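Local structure of tubulin-like protein CetZ (Methanosaeta thermophila, 3ZID) at residues R15-D18 with A19-Q23; Y190-I193 with N194-A198. The protein binds guanine nucleotides, is a probable GTPase of the tubulin/FtsZ family and is probably involved in controlling cell shape. All coordinates share one frame; numbering follows the deposited sequence.

Interaction 1. Residues R15-D18 with A19-Q23; sequences RILD and AVNRQ. With GDP (guanosine-5'-diphosphate), chain C.
The guanine edge of the nucleotide pocket is where this helical turn begins: Arg15, at the head of 15-18, lies beside the base of GDP, and the same helix runs on through 19-23, each turn tied to the next. The joining is done by consecutive i to i+4 backbone bonds. Ala19 N donates to Arg15 O, Val20 N to Ile16 O, Asn21 N to Leu17 O and Arg22 N to Asp18 O, the last at 2.8 Å.

Arg15 serves the ligand with its side chain. Its CD comes within 3.0 Å of GDP O6, and NH1 lies 3.1 Å from GDP N7, so the purine meets the guanidinium at its edge, near its plane. With chi1 at -77° CG stands beside the backbone N, and the chain from there to NE is extended, which carries the guanidinium past O6 to the N7 side. A positive group there would probably draw electron density toward O6 and N7.

Helix 10-30 follows strand 3-9 of the parallel sheet in the Rossmann-like GTPase domain of the tubulin/FtsZ family, and its inner side packs on that sheet: Ile16 and Leu17 touch Met109 of strand 105-111, while Leu17 also reaches Thr45 and Ala47. Between the turns, Leu17 CD1 approaches Val20 CB at 4.4 Å, and Leu17 CG lies 4.1 Å from Asn21 ND2. That amide nitrogen is hydrogen-bonded to Thr61 OG1. Val20 sets CG2 3.5 Å from Ile16 O, against the preceding turn. Asp18 turns its buried carboxylate outward from the helix, where Lys59 N, Phe60 N and Thr61 OG1 bind it. Arg22 bends at chi3 (71°), which lays one guanidinium face toward Ala19 O, 4.3 Å above that plane, while NH2 is hydrogen-bonded to Thr195 OG1 of helix 186-210.

Interaction 2. Residues Y190-I193 with N194-A198; sequences YDRI and NTMVA. With GDP (guanosine-5'-diphosphate), chain C.
Recognition of guanine by Asn194 and stacking of Tyr190 on the same base define this stretch of helix. Among the polar contacts, Asn194 OD1 accepts from GDP N1 at 2.6 Å and, weakly, from N2, while ND2 donates to O6 at 2.9 Å in a nearly straight bond (171°). The amide thus reads both donor and acceptor along the base edge, and chi1 of -63°, which sets CG beside the backbone N, aims it there. A water accepts from ND2 and donates to Asp191 OD1, linking neighbouring turns.

In the aromatic contact the Tyr190 ring lies with one face against the purine, GDP C5 standing 3.5 Å above the ring centre. Its OH donates to the ribose O2' at 2.7 Å. With an alanine in place of Tyr190, this face of the guanine would probably lose its aromatic cover and O2' that hydroxyl partner.

Helix 186-210, which in the tubulin/FtsZ fold leads from the nucleotide-binding domain toward the second domain, is held here by backbone bonds from 194-197 to 190-193. Asp191 O takes two donors from Thr195, N and OG1, which reach it from opposite faces of the carbonyl plane.

In packing contacts, the methyl CG2 of Ile193 lies 3.3 Å from the guanine amino N2 and 4.2 Å from Val197 CG2. Met196 SD lies over one face of the Arg192 guanidinium, displaced toward its rim, 3.6 Å from NH1.

Overall arrangement
Two helices meeting one nucleotide from different directions illustrate how a pocket is shared among elements far apart in sequence. Interaction 1, on helix 10-30, is the more deeply buried: Leu17 packs on the sheet and Asp18 is held by a loop, while Val20, Arg22 and Gln23 face helix 186-210. Interaction 2, on helix 186-210, is partly buried: it gives the base polar recognition and stacking, while Asp191 and Arg192 lie toward the outside. The two interactions, whose centres lie about 9 Å apart, also touch directly. Besides the Arg22 bond to Thr195, Gln23 NE2 probably donates to Thr195 O, and nearer the ligand Arg15 packs on Tyr190 and Asn194.

Interaction 1. Residues R15-D18 with A19-Q23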
ATOM      1  N   ARG A  15       2.488  11.683   1.514  1.00 22.29           N
ATOM      2  CA  ARG A  15       3.640  11.825   0.646  1.00 15.17           C
ATOM      3  C   ARG A  15       3.468  11.035  -0.648  1.00 18.85           C
ATOM      4  O   ARG A  15       3.921  11.458  -1.699  1.00 20.38           O
ATOM      5  CB  ARG A  15       4.924  11.438   1.364  1.00 15.21           C
ATOM      6  CG  ARG A  15       5.456  12.493   2.342  1.00 27.54           C
ATOM      7  CD  ARG A  15       6.605  11.876   3.106  1.00 25.32           C
ATOM      8  NE  ARG A  15       7.194  12.719   4.120  1.00 43.22           N
ATOM      9  CZ  ARG A  15       7.860  12.239   5.163  1.00 40.83           C
ATOM     10  NH1 ARG A  15       7.994  10.926   5.313  1.00 32.25           N
ATOM     11  NH2 ARG A  15       8.377  13.070   6.057  1.00 51.58           N
ATOM     12  N   ILE A  16       2.804   9.892  -0.581  1.00 21.36           N
ATOM     13  CA  ILE A  16       2.528   9.148  -1.800  1.00 18.25           C
ATOM     14  C   ILE A  16       1.545   9.914  -2.677  1.00 19.27           C
ATOM     15  O   ILE A  16       1.729  10.013  -3.874  1.00 21.57           O
ATOM     16  CB  ILE A  16       2.003   7.746  -1.506  1.00 20.79           C
ATOM     17  CG1 ILE A  16       3.125   6.902  -0.909  1.00 22.39           C
ATOM     18  CG2 ILE A  16       1.501   7.082  -2.796  1.00 21.26           C
ATOM     19  CD1 ILE A  16       2.643   5.568  -0.342  1.00 20.37           C
ATOM     20  N   LEU A  17       0.522  10.486  -2.065  1.00 21.67           N
ATOM     21  CA  LEU A  17      -0.438  11.270  -2.806  1.00 18.41           C
ATOM     22  C   LEU A  17       0.226  12.463  -3.503  1.00 21.06           C
ATOM     23  O   LEU A  17      -0.097  12.787  -4.651  1.00 21.63           O
ATOM     24  CB  LEU A  17      -1.543  11.764  -1.884  1.00 15.05           C
ATOM     25  CG  LEU A  17      -2.670  12.461  -2.642  1.00 20.75           C
ATOM     26  CD1 LEU A  17      -3.174  11.553  -3.767  1.00 29.94           C
ATOM     27  CD2 LEU A  17      -3.803  12.751  -1.724  1.00 18.77           C
ATOM     28  N   ASP A  18       1.147  13.109  -2.798  1.00 15.98           N
ATOM     29  CA  ASP A  18       1.915  14.225  -3.340  1.00 15.76           C
ATOM     30  C   ASP A  18       2.742  13.790  -4.557  1.00 21.07           C
ATOM     31  O   ASP A  18       2.779  14.502  -5.565  1.00 28.04           O
ATOM     32  CB  ASP A  18       2.815  14.821  -2.266  1.00 21.50           C
ATOM     33  CG  ASP A  18       3.078  16.301  -2.474  1.00 26.94           C
ATOM     34  OD1 ASP A  18       2.152  17.019  -2.910  1.00 27.61           O
ATOM     35  OD2 ASP A  18       4.209  16.748  -2.185  1.00 32.87           O
ATOM     36  N   ALA A  19       3.368  12.614  -4.485  1.00 18.84           N
ATOM     37  CA  ALA A  19       4.093  12.076  -5.647  1.00 21.74           C
ATOM     38  C   ALA A  19       3.159  11.808  -6.813  1.00 22.36           C
ATOM     39  O   ALA A  19       3.556  11.958  -7.965  1.00 21.36           O
ATOM     40  CB  ALA A  19       4.862  10.797  -5.298  1.00 16.75           C
ATOM     41  N   VAL A  20       1.933  11.384  -6.509  1.00 15.36           N
ATOM     42  CA  VAL A  20       0.918  11.169  -7.539  1.00 17.82           C
ATOM     43  C   VAL A  20       0.587  12.492  -8.233  1.00 24.25           C
ATOM     44  O   VAL A  20       0.561  12.567  -9.458  1.00 23.04           O
ATOM     45  CB  VAL A  20      -0.356  10.513  -6.976  1.00 19.18           C
ATOM     46  CG1 VAL A  20      -1.513  10.656  -7.960  1.00 15.34           C
ATOM     47  CG2 VAL A  20      -0.096   9.038  -6.655  1.00 12.94           C
ATOM     48  N   ASN A  21       0.356  13.533  -7.444  1.00 18.98           N
ATOM     49  CA  ASN A  21       0.069  14.856  -7.979  1.00 26.97           C
ATOM     50  C   ASN A  21       1.248  15.418  -8.764  1.00 27.82           C
ATOM     51  O   ASN A  21       1.066  16.044  -9.822  1.00 26.28           O
ATOM     52  CB  ASN A  21      -0.340  15.815  -6.853  1.00 21.18           C
ATOM     53  CG  ASN A  21      -1.756  15.559  -6.362  1.00 26.23           C
ATOM     54  OD1 ASN A  21      -2.629  15.198  -7.140  1.00 34.05           O
ATOM     55  ND2 ASN A  21      -1.979  15.720  -5.064  1.00 23.48           N
ATOM     56  N   ARG A  22       2.450  15.180  -8.249  1.00 23.53           N
ATOM     57  CA  ARG A  22       3.673  15.609  -8.913  1.00 27.18           C
ATOM     58  C   ARG A  22       3.715  15.065 -10.345  1.00 29.28           C
ATOM     59  O   ARG A  22       3.776  15.822 -11.320  1.00 24.91           O
ATOM     60  CB  ARG A  22       4.912  15.140  -8.136  1.00 24.26           C
ATOM     61  CG  ARG A  22       6.217  15.778  -8.629  1.00 31.55           C
ATOM     62  CD  ARG A  22       7.448  15.161  -7.966  1.00 31.33           C
ATOM     63  NE  ARG A  22       7.690  13.800  -8.445  1.00 28.70           N
ATOM     64  CZ  ARG A  22       7.772  12.729  -7.666  1.00 24.16           C
ATOM     65  NH1 ARG A  22       7.621  12.839  -6.340  1.00 20.36           N
ATOM     66  NH2 ARG A  22       8.005  11.544  -8.213  1.00 18.25           N
ATOM     67  N   GLN A  23       3.618  13.748 -10.456  1.00 22.19           N
ATOM     68  CA  GLN A  23       3.755  13.072 -11.729  1.00 28.58           C
ATOM     69  C   GLN A  23       2.579  13.355 -12.650  1.00 32.08           C
ATOM     70  O   GLN A  23       2.728  13.351 -13.880  1.00 28.94           O
ATOM     71  CB  GLN A  23       3.920  11.573 -11.501  1.00 26.72           C
ATOM     72  CG  GLN A  23       5.148  11.243 -10.683  1.00 23.79           C
ATOM     73  CD  GLN A  23       5.369   9.765 -10.547  1.00 22.99           C
ATOM     74  OE1 GLN A  23       4.820   8.962 -11.306  1.00 23.41           O
ATOM     75  NE2 GLN A  23       6.127   9.386  -9.531  1.00 21.51           N
TER
HETATM   76  PB  GDP C 999       1.159   8.277  10.626  1.00 21.50           P
HETATM   77  O1B GDP C 999       0.112   7.492   9.853  1.00 19.75           O
HETATM   78  O2B GDP C 999       1.270   9.681  10.063  1.00 20.81           O
HETATM   79  O3B GDP C 999       0.740   8.322  12.085  1.00 21.17           O
HETATM   80  O3A GDP C 999       2.564   7.507  10.564  1.00 30.29           O
HETATM   81  PA  GDP C 999       3.375   7.270   9.198  1.00 21.73           P
HETATM   82  O1A GDP C 999       4.596   8.122   9.154  1.00 19.00           O
HETATM   83  O2A GDP C 999       2.524   7.416   7.955  1.00 22.06           O
HETATM   84  O5' GDP C 999       3.723   5.729   9.378  1.00 25.02           O
HETATM   85  C5' GDP C 999       5.071   5.351   9.612  1.00 26.63           C
HETATM   86  C4' GDP C 999       5.400   4.207   8.664  1.00 22.92           C
HETATM   87  O4' GDP C 999       5.334   4.709   7.328  1.00 18.04           O
HETATM   88  C3' GDP C 999       6.816   3.762   8.904  1.00 15.33           C
HETATM   89  O3' GDP C 999       6.887   2.397   8.498  1.00 22.01           O
HETATM   90  C2' GDP C 999       7.594   4.637   7.959  1.00 21.96           C
HETATM   91  O2' GDP C 999       8.799   3.982   7.581  1.00 20.99           O
HETATM   92  C1' GDP C 999       6.654   4.737   6.775  1.00 19.80           C
HETATM   93  N9  GDP C 999       6.728   5.990   6.022  1.00 18.52           N
HETATM   94  C8  GDP C 999       6.631   7.243   6.506  1.00 17.14           C
HETATM   95  N7  GDP C 999       6.680   8.145   5.495  1.00 24.03           N
HETATM   96  C5  GDP C 999       6.809   7.445   4.349  1.00 17.03           C
HETATM   97  C6  GDP C 999       6.899   7.763   2.921  1.00 14.57           C
HETATM   98  O6  GDP C 999       6.903   8.941   2.543  1.00 21.86           O
HETATM   99  N1  GDP C 999       7.000   6.752   2.060  1.00 14.27           N
HETATM  100  C2  GDP C 999       7.019   5.470   2.448  1.00 17.84           C
HETATM  101  N2  GDP C 999       7.135   4.517   1.499  1.00 17.35           N
HETATM  102  N3  GDP C 999       6.937   5.082   3.744  1.00 18.13           N
HETATM  103  C4  GDP C 999       6.823   6.024   4.706  1.00 20.20           C

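Interaction 2. Residues Y190-I193 with N194-A198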
ATOM      1  N   TYR A 190      12.321   7.000   0.920  1.00 22.13           N
ATOM      2  CA  TYR A 190      10.913   7.327   0.791  1.00 18.14           C
ATOM      3  C   TYR A 190      10.608   7.867  -0.596  1.00 16.06           C
ATOM      4  O   TYR A 190       9.633   7.457  -1.202  1.00 18.64           O
ATOM      5  CB  TYR A 190      10.475   8.358   1.829  1.00 15.62           C
ATOM      6  CG  TYR A 190      10.385   7.819   3.235  1.00 19.06           C
ATOM      7  CD1 TYR A 190      10.228   6.463   3.470  1.00 15.36           C
ATOM      8  CD2 TYR A 190      10.413   8.672   4.327  1.00 28.09           C
ATOM      9  CE1 TYR A 190      10.133   5.972   4.753  1.00 18.12           C
ATOM     10  CE2 TYR A 190      10.309   8.179   5.621  1.00 21.51           C
ATOM     11  CZ  TYR A 190      10.164   6.834   5.820  1.00 20.87           C
ATOM     12  OH  TYR A 190      10.068   6.329   7.100  1.00 22.69           O
ATOM     13  N   ASP A 191      11.421   8.800  -1.069  1.00 17.09           N
ATOM     14  CA  ASP A 191      11.202   9.371  -2.401  1.00 22.83           C
ATOM     15  C   ASP A 191      11.239   8.308  -3.492  1.00 24.02           C
ATOM     16  O   ASP A 191      10.379   8.297  -4.376  1.00 23.60           O
ATOM     17  CB  ASP A 191      12.201  10.484  -2.700  1.00 23.14           C
ATOM     18  CG  ASP A 191      11.980  11.707  -1.835  1.00 43.33           C
ATOM     19  OD1 ASP A 191      10.908  11.813  -1.198  1.00 50.66           O
ATOM     20  OD2 ASP A 191      12.875  12.574  -1.794  1.00 56.03           O
ATOM     21  N   ARG A 192      12.209   7.397  -3.427  1.00 24.02           N
ATOM     22  CA  ARG A 192      12.247   6.345  -4.441  1.00 24.13           C
ATOM     23  C   ARG A 192      10.979   5.504  -4.385  1.00 26.29           C
ATOM     24  O   ARG A 192      10.342   5.254  -5.399  1.00 22.94           O
ATOM     25  CB  ARG A 192      13.461   5.448  -4.271  1.00 28.08           C
ATOM     26  CG  ARG A 192      13.589   4.385  -5.382  1.00 36.20           C
ATOM     27  CD  ARG A 192      14.796   3.474  -5.161  1.00 46.88           C
ATOM     28  NE  ARG A 192      15.052   2.608  -6.312  1.00 61.54           N
ATOM     29  CZ  ARG A 192      14.652   1.342  -6.414  1.00 63.68           C
ATOM     30  NH1 ARG A 192      13.993   0.767  -5.419  1.00 59.16           N
ATOM     31  NH2 ARG A 192      14.928   0.642  -7.511  1.00 64.41           N
ATOM     32  N   ILE A 193      10.627   5.051  -3.188  1.00 23.93           N
ATOM     33  CA  ILE A 193       9.459   4.205  -3.034  1.00 19.33           C
ATOM     34  C   ILE A 193       8.195   4.923  -3.484  1.00 17.09           C
ATOM     35  O   ILE A 193       7.424   4.379  -4.270  1.00 19.68           O
ATOM     36  CB  ILE A 193       9.294   3.735  -1.588  1.00 16.86           C
ATOM     37  CG1 ILE A 193      10.443   2.784  -1.212  1.00 18.78           C
ATOM     38  CG2 ILE A 193       7.937   3.072  -1.410  1.00 13.95           C
ATOM     39  CD1 ILE A 193      10.606   2.540   0.275  1.00 19.59           C
ATOM     40  N   ASN A 194       7.996   6.144  -2.982  1.00 15.29           N
ATOM     41  CA  ASN A 194       6.798   6.917  -3.272  1.00 16.52           C
ATOM     42  C   ASN A 194       6.678   7.157  -4.784  1.00 18.30           C
ATOM     43  O   ASN A 194       5.592   7.080  -5.354  1.00 18.72           O
ATOM     44  CB  ASN A 194       6.797   8.266  -2.529  1.00 13.95           C
ATOM     45  CG  ASN A 194       6.778   8.127  -1.023  1.00 15.44           C
ATOM     46  OD1 ASN A 194       6.620   7.033  -0.475  1.00 17.95           O
ATOM     47  ND2 ASN A 194       6.970   9.252  -0.337  1.00 14.50           N
ATOM     48  N   THR A 195       7.807   7.428  -5.428  1.00 16.97           N
ATOM     49  CA  THR A 195       7.807   7.642  -6.874  1.00 19.15           C
ATOM     50  C   THR A 195       7.376   6.383  -7.618  1.00 19.75           C
ATOM     51  O   THR A 195       6.614   6.465  -8.574  1.00 18.62           O
ATOM     52  CB  THR A 195       9.192   8.119  -7.372  1.00 20.50           C
ATOM     53  OG1 THR A 195       9.441   9.424  -6.853  1.00 21.77           O
ATOM     54  CG2 THR A 195       9.284   8.161  -8.921  1.00 21.51           C
ATOM     55  N   MET A 196       7.837   5.222  -7.157  1.00 16.14           N
ATOM     56  CA  MET A 196       7.479   3.947  -7.780  1.00 15.94           C
ATOM     57  C   MET A 196       6.005   3.637  -7.590  1.00 18.49           C
ATOM     58  O   MET A 196       5.356   3.128  -8.502  1.00 21.30           O
ATOM     59  CB  MET A 196       8.323   2.790  -7.208  1.00 19.41           C
ATOM     60  CG  MET A 196       9.808   2.889  -7.500  1.00 20.19           C
ATOM     61  SD  MET A 196      10.770   1.637  -6.640  1.00 36.31           S
ATOM     62  CE  MET A 196      10.132   0.154  -7.398  1.00 35.91           C
ATOM     63  N   VAL A 197       5.472   3.940  -6.405  1.00 14.93           N
ATOM     64  CA  VAL A 197       4.066   3.657  -6.139  1.00 13.35           C
ATOM     65  C   VAL A 197       3.210   4.535  -7.033  1.00 12.81           C
ATOM     66  O   VAL A 197       2.329   4.059  -7.721  1.00 17.84           O
ATOM     67  CB  VAL A 197       3.672   3.935  -4.671  1.00 14.03           C
ATOM     68  CG1 VAL A 197       2.161   3.697  -4.484  1.00 13.05           C
ATOM     69  CG2 VAL A 197       4.464   3.020  -3.730  1.00 12.86           C
ATOM     70  N   ALA A 198       3.496   5.830  -7.010  1.00 12.43           N
ATOM     71  CA  ALA A 198       2.753   6.802  -7.793  1.00 21.17           C
ATOM     72  C   ALA A 198       2.794   6.465  -9.286  1.00 15.23           C
ATOM     73  O   ALA A 198       1.796   6.571  -9.990  1.00 18.70           O
ATOM     74  CB  ALA A 198       3.292   8.190  -7.532  1.00 17.04           C
TER
HETATM   75  PB  GDP C 999       1.159   8.277  10.626  1.00 21.50           P
HETATM   76  O1B GDP C 999       0.112   7.492   9.853  1.00 19.75           O
HETATM   77  O2B GDP C 999       1.270   9.681  10.063  1.00 20.81           O
HETATM   78  O3B GDP C 999       0.740   8.322  12.085  1.00 21.17           O
HETATM   79  O3A GDP C 999       2.564   7.507  10.564  1.00 30.29           O
HETATM   80  PA  GDP C 999       3.375   7.270   9.198  1.00 21.73           P
HETATM   81  O1A GDP C 999       4.596   8.122   9.154  1.00 19.00           O
HETATM   82  O2A GDP C 999       2.524   7.416   7.955  1.00 22.06           O
HETATM   83  O5' GDP C 999       3.723   5.729   9.378  1.00 25.02           O
HETATM   84  C5' GDP C 999       5.071   5.351   9.612  1.00 26.63           C
HETATM   85  C4' GDP C 999       5.400   4.207   8.664  1.00 22.92           C
HETATM   86  O4' GDP C 999       5.334   4.709   7.328  1.00 18.04           O
HETATM   87  C3' GDP C 999       6.816   3.762   8.904  1.00 15.33           C
HETATM   88  O3' GDP C 999       6.887   2.397   8.498  1.00 22.01           O
HETATM   89  C2' GDP C 999       7.594   4.637   7.959  1.00 21.96           C
HETATM   90  O2' GDP C 999       8.799   3.982   7.581  1.00 20.99           O
HETATM   91  C1' GDP C 999       6.654   4.737   6.775  1.00 19.80           C
HETATM   92  N9  GDP C 999       6.728   5.990   6.022  1.00 18.52           N
HETATM   93  C8  GDP C 999       6.631   7.243   6.506  1.00 17.14           C
HETATM   94  N7  GDP C 999       6.680   8.145   5.495  1.00 24.03           N
HETATM   95  C5  GDP C 999       6.809   7.445   4.349  1.00 17.03           C
HETATM   96  C6  GDP C 999       6.899   7.763   2.921  1.00 14.57           C
HETATM   97  O6  GDP C 999       6.903   8.941   2.543  1.00 21.86           O
HETATM   98  N1  GDP C 999       7.000   6.752   2.060  1.00 14.27           N
HETATM   99  C2  GDP C 999       7.019   5.470   2.448  1.00 17.84           C
HETATM  100  N2  GDP C 999       7.135   4.517   1.499  1.00 17.35           N
HETATM  101  N3  GDP C 999       6.937   5.082   3.744  1.00 18.13           N
HETATM  102  C4  GDP C 999       6.823   6.024   4.706  1.00 20.20           C
HETATM  103  O   HOH W   1       7.937  11.466  -1.812  1.00 35.14           O